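PDB 3L0A: putative exonuclease from Eubacterium rectale, which probably acts as a hydrolase of the PDDEXK-like group and binds a zinc ion through four cysteines. Local coordinates for residues 79-82 against 86-89; 122-127 against 216-221. All blocks are in the same frame, centred on the assembly; numbering follows the deposited sequence. Where two conformers were deposited one is given.

Interaction 1: residues 79-82 against 86-89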
loop_
_atom_site.group_PDB
_atom_site.type_symbol
_atom_site.label_atom_id
_atom_site.label_comp_id
_atom_site.label_asym_id
_atom_site.label_seq_id
_atom_site.Cartn_x
_atom_site.Cartn_y
_atom_site.Cartn_z
ATOM N N GLU A 79 4.528 -26.586 3.284
ATOM C CA GLU A 79 4.142 -25.259 3.795
ATOM C C GLU A 79 3.121 -24.539 2.897
ATOM O O GLU A 79 2.612 -23.492 3.286
ATOM C CB GLU A 79 5.389 -24.378 4.132
ATOM C CG GLU A 79 6.437 -24.080 2.986
ATOM C CD GLU A 79 7.327 -25.309 2.547
ATOM O OE1 GLU A 79 7.567 -26.247 3.376
ATOM O OE2 GLU A 79 7.797 -25.313 1.362
ATOM N N ILE A 80 2.783 -25.127 1.745
ATOM C CA ILE A 80 1.723 -24.600 0.900
ATOM C C ILE A 80 0.314 -24.984 1.386
ATOM O O ILE A 80 -0.686 -24.487 0.825
ATOM C CB ILE A 80 1.908 -24.985 -0.609
ATOM C CG1 ILE A 80 1.578 -26.452 -0.876
ATOM C CG2 ILE A 80 3.326 -24.687 -1.067
ATOM C CD1 ILE A 80 2.004 -26.928 -2.266
ATOM N N PHE A 81 0.215 -25.862 2.392
ATOM C CA PHE A 81 -1.083 -26.268 2.970
ATOM C C PHE A 81 -1.268 -25.728 4.373
ATOM O O PHE A 81 -0.306 -25.624 5.124
ATOM C CB PHE A 81 -1.191 -27.792 3.128
ATOM C CG PHE A 81 -1.037 -28.540 1.868
ATOM C CD1 PHE A 81 -2.130 -28.763 1.046
ATOM C CD2 PHE A 81 0.206 -29.034 1.504
ATOM C CE1 PHE A 81 -1.972 -29.446 -0.146
ATOM C CE2 PHE A 81 0.374 -29.729 0.339
ATOM C CZ PHE A 81 -0.713 -29.934 -0.507
ATOM N N THR A 82 -2.527 -25.450 4.716
ATOM C CA THR A 82 -2.898 -25.060 6.056
ATOM C C THR A 82 -2.707 -26.267 6.950
ATOM O O THR A 82 -2.573 -27.407 6.480
ATOM C CB THR A 82 -4.367 -24.567 6.166
ATOM O OG1 THR A 82 -5.262 -25.673 6.027
ATOM C CG2 THR A 82 -4.674 -23.511 5.111
ATOM N N GLU A 86 -5.978 -28.069 3.929
ATOM C CA GLU A 86 -6.366 -27.447 2.655
ATOM C C GLU A 86 -5.269 -26.543 2.094
ATOM O O GLU A 86 -4.476 -25.969 2.844
ATOM C CB GLU A 86 -7.677 -26.658 2.809
ATOM C CG GLU A 86 -8.957 -27.499 2.663
ATOM C CD GLU A 86 -10.200 -26.638 2.505
ATOM O OE1 GLU A 86 -10.506 -25.908 3.469
ATOM O OE2 GLU A 86 -10.865 -26.679 1.437
ATOM N N LEU A 87 -5.224 -26.437 0.767
ATOM C CA LEU A 87 -4.289 -25.549 0.059
ATOM C C LEU A 87 -4.572 -24.128 0.502
ATOM O O LEU A 87 -5.732 -23.688 0.602
ATOM C CB LEU A 87 -4.436 -25.628 -1.476
ATOM C CG LEU A 87 -3.629 -26.638 -2.286
ATOM C CD1 LEU A 87 -4.055 -26.725 -3.766
ATOM C CD2 LEU A 87 -2.197 -26.296 -2.188
ATOM N N LYS A 88 -3.505 -23.413 0.791
ATOM C CA LYS A 88 -3.637 -22.017 1.161
ATOM C C LYS A 88 -4.185 -21.262 -0.064
ATOM O O LYS A 88 -4.074 -21.744 -1.202
ATOM C CB LYS A 88 -2.291 -21.480 1.621
ATOM C CG LYS A 88 -1.807 -22.069 2.960
ATOM C CD LYS A 88 -0.531 -21.406 3.426
ATOM C CE LYS A 88 -0.084 -21.908 4.807
ATOM N NZ LYS A 88 1.206 -21.299 5.209
ATOM N N ALA A 89 -4.786 -20.096 0.171
ATOM C CA ALA A 89 -5.568 -19.385 -0.871
ATOM C C ALA A 89 -4.761 -19.059 -2.137
ATOM O O ALA A 89 -5.310 -19.063 -3.250
ATOM C CB ALA A 89 -6.191 -18.101 -0.287
#
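The carbonyl O of E86 receives the backbone N of T82 at 2.8 Å, the N-H pointing almost straight at it (169°) and approaching nearly along the C=O axis. The CA of F81 lies 3.4 Å from the same E86 O, adding a weaker C-H···O contact. The T82 N to E86 O bond and its counterpart, K88 N to I80 O at 3.0 Å with an angle of 173°, flank F81 and L87, which form an isolated antiparallel bridge as a non-hydrogen-bonded pair. The chain thus folds back on itself in a small hairpin-like turn at the surface, between helix 70-76 and helix 89-102. The second donor lies in the plane of the I80 carbonyl; because K88 holds the N-cap position, this bond fixes the chain immediately before helix 89-102.

On the apolar side, F81 has CG beside its own backbone N (chi1 -59°), which turns the ring back over I80: CG1 of I80 lies against one ring face, offset toward the rim. CE1 of F81 meets CD2 of L87 at 3.8 Å in an oblique approach, while the same methyl lies 4.0 Å from I80 CG1, the two aliphatic chains running side by side. With a small side chain such as alanine in place of F81, I80 CG1 would probably lose the ring face that lies over it and L87 CD2 its contact with the ring, opening a gap beside I80 and L87. The side chains of I80 and L87 both touch Y61 of helix 54-67, and I80 also touches F91.

The lysine takes another course. Its extended chain runs antiparallel to the T82 side chain, with CG of K88 3.9 Å from CG2 of T82. At its end, NZ of K88 makes a weak hydrogen bond to E79 O at 3.2 Å.

Interaction 2: residues 122-127 against 216-221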
loop_
_atom_site.group_PDB
_atom_site.type_symbol
_atom_site.label_atom_id
_atom_site.label_comp_id
_atom_site.label_asym_id
_atom_site.label_seq_id
_atom_site.Cartn_x
_atom_site.Cartn_y
_atom_site.Cartn_z
ATOM N N GLU A 122 29.005 -22.063 -23.193
ATOM C CA GLU A 122 30.181 -21.252 -22.835
ATOM C C GLU A 122 29.875 -19.828 -23.275
ATOM O O GLU A 122 29.453 -19.611 -24.406
ATOM C CB GLU A 122 31.449 -21.759 -23.550
ATOM C CG GLU A 122 32.689 -20.805 -23.516
ATOM C CD GLU A 122 33.850 -21.318 -22.654
ATOM O OE1 GLU A 122 34.595 -22.208 -23.114
ATOM O OE2 GLU A 122 34.029 -20.811 -21.527
ATOM N N LEU A 123 30.079 -18.856 -22.383
ATOM C CA LEU A 123 29.852 -17.433 -22.701
ATOM C C LEU A 123 30.703 -16.526 -21.847
ATOM O O LEU A 123 30.688 -16.623 -20.618
ATOM C CB LEU A 123 28.413 -17.005 -22.419
ATOM C CG LEU A 123 27.394 -16.918 -23.536
ATOM C CD1 LEU A 123 26.171 -16.256 -22.944
ATOM C CD2 LEU A 123 27.907 -16.162 -24.759
ATOM N N PHE A 124 31.405 -15.609 -22.497
ATOM C CA PHE A 124 32.064 -14.518 -21.807
ATOM C C PHE A 124 32.932 -14.953 -20.622
ATOM O O PHE A 124 33.056 -14.188 -19.647
ATOM C CB PHE A 124 31.031 -13.508 -21.276
ATOM C CG PHE A 124 30.019 -13.051 -22.280
ATOM C CD1 PHE A 124 30.375 -12.761 -23.582
ATOM C CD2 PHE A 124 28.700 -12.840 -21.888
ATOM C CE1 PHE A 124 29.425 -12.325 -24.498
ATOM C CE2 PHE A 124 27.764 -12.395 -22.774
ATOM C CZ PHE A 124 28.123 -12.137 -24.086
ATOM N N GLY A 125 33.507 -16.155 -20.666
ATOM C CA GLY A 125 34.443 -16.588 -19.609
ATOM C C GLY A 125 34.074 -17.872 -18.876
ATOM O O GLY A 125 34.946 -18.654 -18.530
ATOM N N ALA A 126 32.791 -18.124 -18.664
ATOM C CA ALA A 126 32.374 -19.307 -17.893
ATOM C C ALA A 126 31.535 -20.281 -18.717
ATOM O O ALA A 126 31.056 -19.957 -19.811
ATOM C CB ALA A 126 31.580 -18.882 -16.619
ATOM N N LYS A 127 31.358 -21.472 -18.153
ATOM C CA LYS A 127 30.310 -22.379 -18.576
ATOM C C LYS A 127 28.998 -21.819 -17.997
ATOM O O LYS A 127 29.015 -21.234 -16.911
ATOM C CB LYS A 127 30.562 -23.782 -18.009
ATOM C CG LYS A 127 31.928 -24.372 -18.286
ATOM C CD LYS A 127 32.069 -25.801 -17.730
ATOM C CE LYS A 127 31.605 -26.862 -18.740
ATOM N NZ LYS A 127 31.916 -28.280 -18.321
ATOM N N GLU A 216 20.690 -6.022 -26.923
ATOM C CA GLU A 216 21.182 -4.972 -26.001
ATOM C C GLU A 216 21.475 -5.530 -24.604
ATOM O O GLU A 216 22.390 -5.057 -23.925
ATOM C CB GLU A 216 20.240 -3.740 -25.925
ATOM C CG GLU A 216 20.420 -2.731 -27.123
ATOM N N ALA A 217 20.707 -6.534 -24.179
ATOM C CA ALA A 217 20.878 -7.135 -22.846
ATOM C C ALA A 217 22.047 -8.120 -22.794
ATOM O O ALA A 217 22.703 -8.230 -21.757
ATOM C CB ALA A 217 19.602 -7.829 -22.395
ATOM N N LEU A 218 22.286 -8.855 -23.896
ATOM C CA LEU A 218 23.408 -9.804 -23.956
ATOM C C LEU A 218 24.699 -9.013 -23.927
ATOM O O LEU A 218 25.708 -9.493 -23.417
ATOM C CB LEU A 218 23.332 -10.691 -25.201
ATOM C CG LEU A 218 24.271 -11.907 -25.288
ATOM C CD1 LEU A 218 23.886 -12.966 -24.256
ATOM C CD2 LEU A 218 24.272 -12.503 -26.713
ATOM N N HIS A 219 24.638 -7.793 -24.463
ATOM C CA HIS A 219 25.751 -6.842 -24.410
ATOM C C HIS A 219 26.062 -6.435 -22.969
ATOM O O HIS A 219 27.191 -6.572 -22.524
ATOM C CB HIS A 219 25.479 -5.603 -25.281
ATOM C CG HIS A 219 26.592 -4.603 -25.262
ATOM N ND1 HIS A 219 27.743 -4.751 -26.009
ATOM C CD2 HIS A 219 26.744 -3.452 -24.561
ATOM C CE1 HIS A 219 28.553 -3.734 -25.772
ATOM N NE2 HIS A 219 27.969 -2.929 -24.899
HETATM N N MSE A 220 25.062 -5.959 -22.242
HETATM C CA MSE A 220 25.229 -5.634 -20.822
HETATM C C MSE A 220 25.804 -6.790 -19.995
HETATM O O MSE A 220 26.625 -6.574 -19.103
HETATM C CB MSE A 220 23.893 -5.176 -20.211
HETATM C CG MSE A 220 23.525 -3.690 -20.514
HETATM SE SE MSE A 220 24.993 -2.424 -20.108
HETATM C CE MSE A 220 24.919 -2.534 -18.129
ATOM N N VAL A 221 25.367 -8.012 -20.291
ATOM C CA VAL A 221 25.917 -9.209 -19.648
ATOM C C VAL A 221 27.413 -9.282 -19.884
ATOM O O VAL A 221 28.184 -9.442 -18.931
ATOM C CB VAL A 221 25.252 -10.502 -20.163
ATOM C CG1 VAL A 221 25.948 -11.718 -19.594
ATOM C CG2 VAL A 221 23.791 -10.504 -19.792
#
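F124 occupies the first corner of a tight two-residue β-hairpin turn, where strand 114-123 reverses into strand 126-136, and its CA stands 8.4 Å from that of V221 on helix 211-232. The hairpin is closed by reciprocal backbone bonds, L123 N to A126 O and A126 N to L123 O, and the backbone of F124 and G125, both with positive phi, resembles a type I' turn. At the G125 angles a side chain would press on the carbonyl O of F124. CB of F124 points toward helix 211-232, and the contact is one of apolar packing between a hairpin end and a helix flank.

The phenyl ring meets V221 at its edge: CE2 of F124 lies 3.7 Å from V221 CG1, with the methyl near the ring plane and the two side chains crossing at about a right angle. V221 places this methyl by setting CG1 opposite its own backbone N (chi1 174°), and it also touches I172 of helix 170-185. One turn earlier on the helix, L218 meets the ring obliquely, its CG 4.0 Å from F124 CZ. The carbonyl O of L218 comes closer still, 3.6 Å from F124 CE2, again in an oblique approach. Further along helix 211-232, E222 and M225 also touch F124.

L123 completes the packing from the strand. Its CD2 sits over the centre of one face of the F124 ring, 4.0 Å above the plane, so neighbouring residues of the turn brace each other. L123 also touches E179 of helix 170-185, while its carbonyl O, besides closing the hairpin, accepts a hydrogen bond from W128 NE1. Its other methyl reaches the helix directly, with CD1 of L123 4.2 Å from CD1 of L218.

How the interactions relate
Following the chain from the N terminus, interaction 1 comes first and closes a very short loop: only three residues separate 79-82 from 86-89, all within the connection between helix 70-76 and helix 89-102. Interaction 2 opens later, at the hairpin joining strands 114-123 and 126-136, and closes only after 88 intervening residues, when helix 211-232 packs against that hairpin's end. The two are therefore in series, neither nested nor crossed. The centres of interactions 1 and 2 lie about 40 Å apart, on opposite sides of the chain's centre, with nearest atoms about 28 Å apart. One shapes a local turn between helices; the other joins the main mixed sheet to a helix far along the sequence.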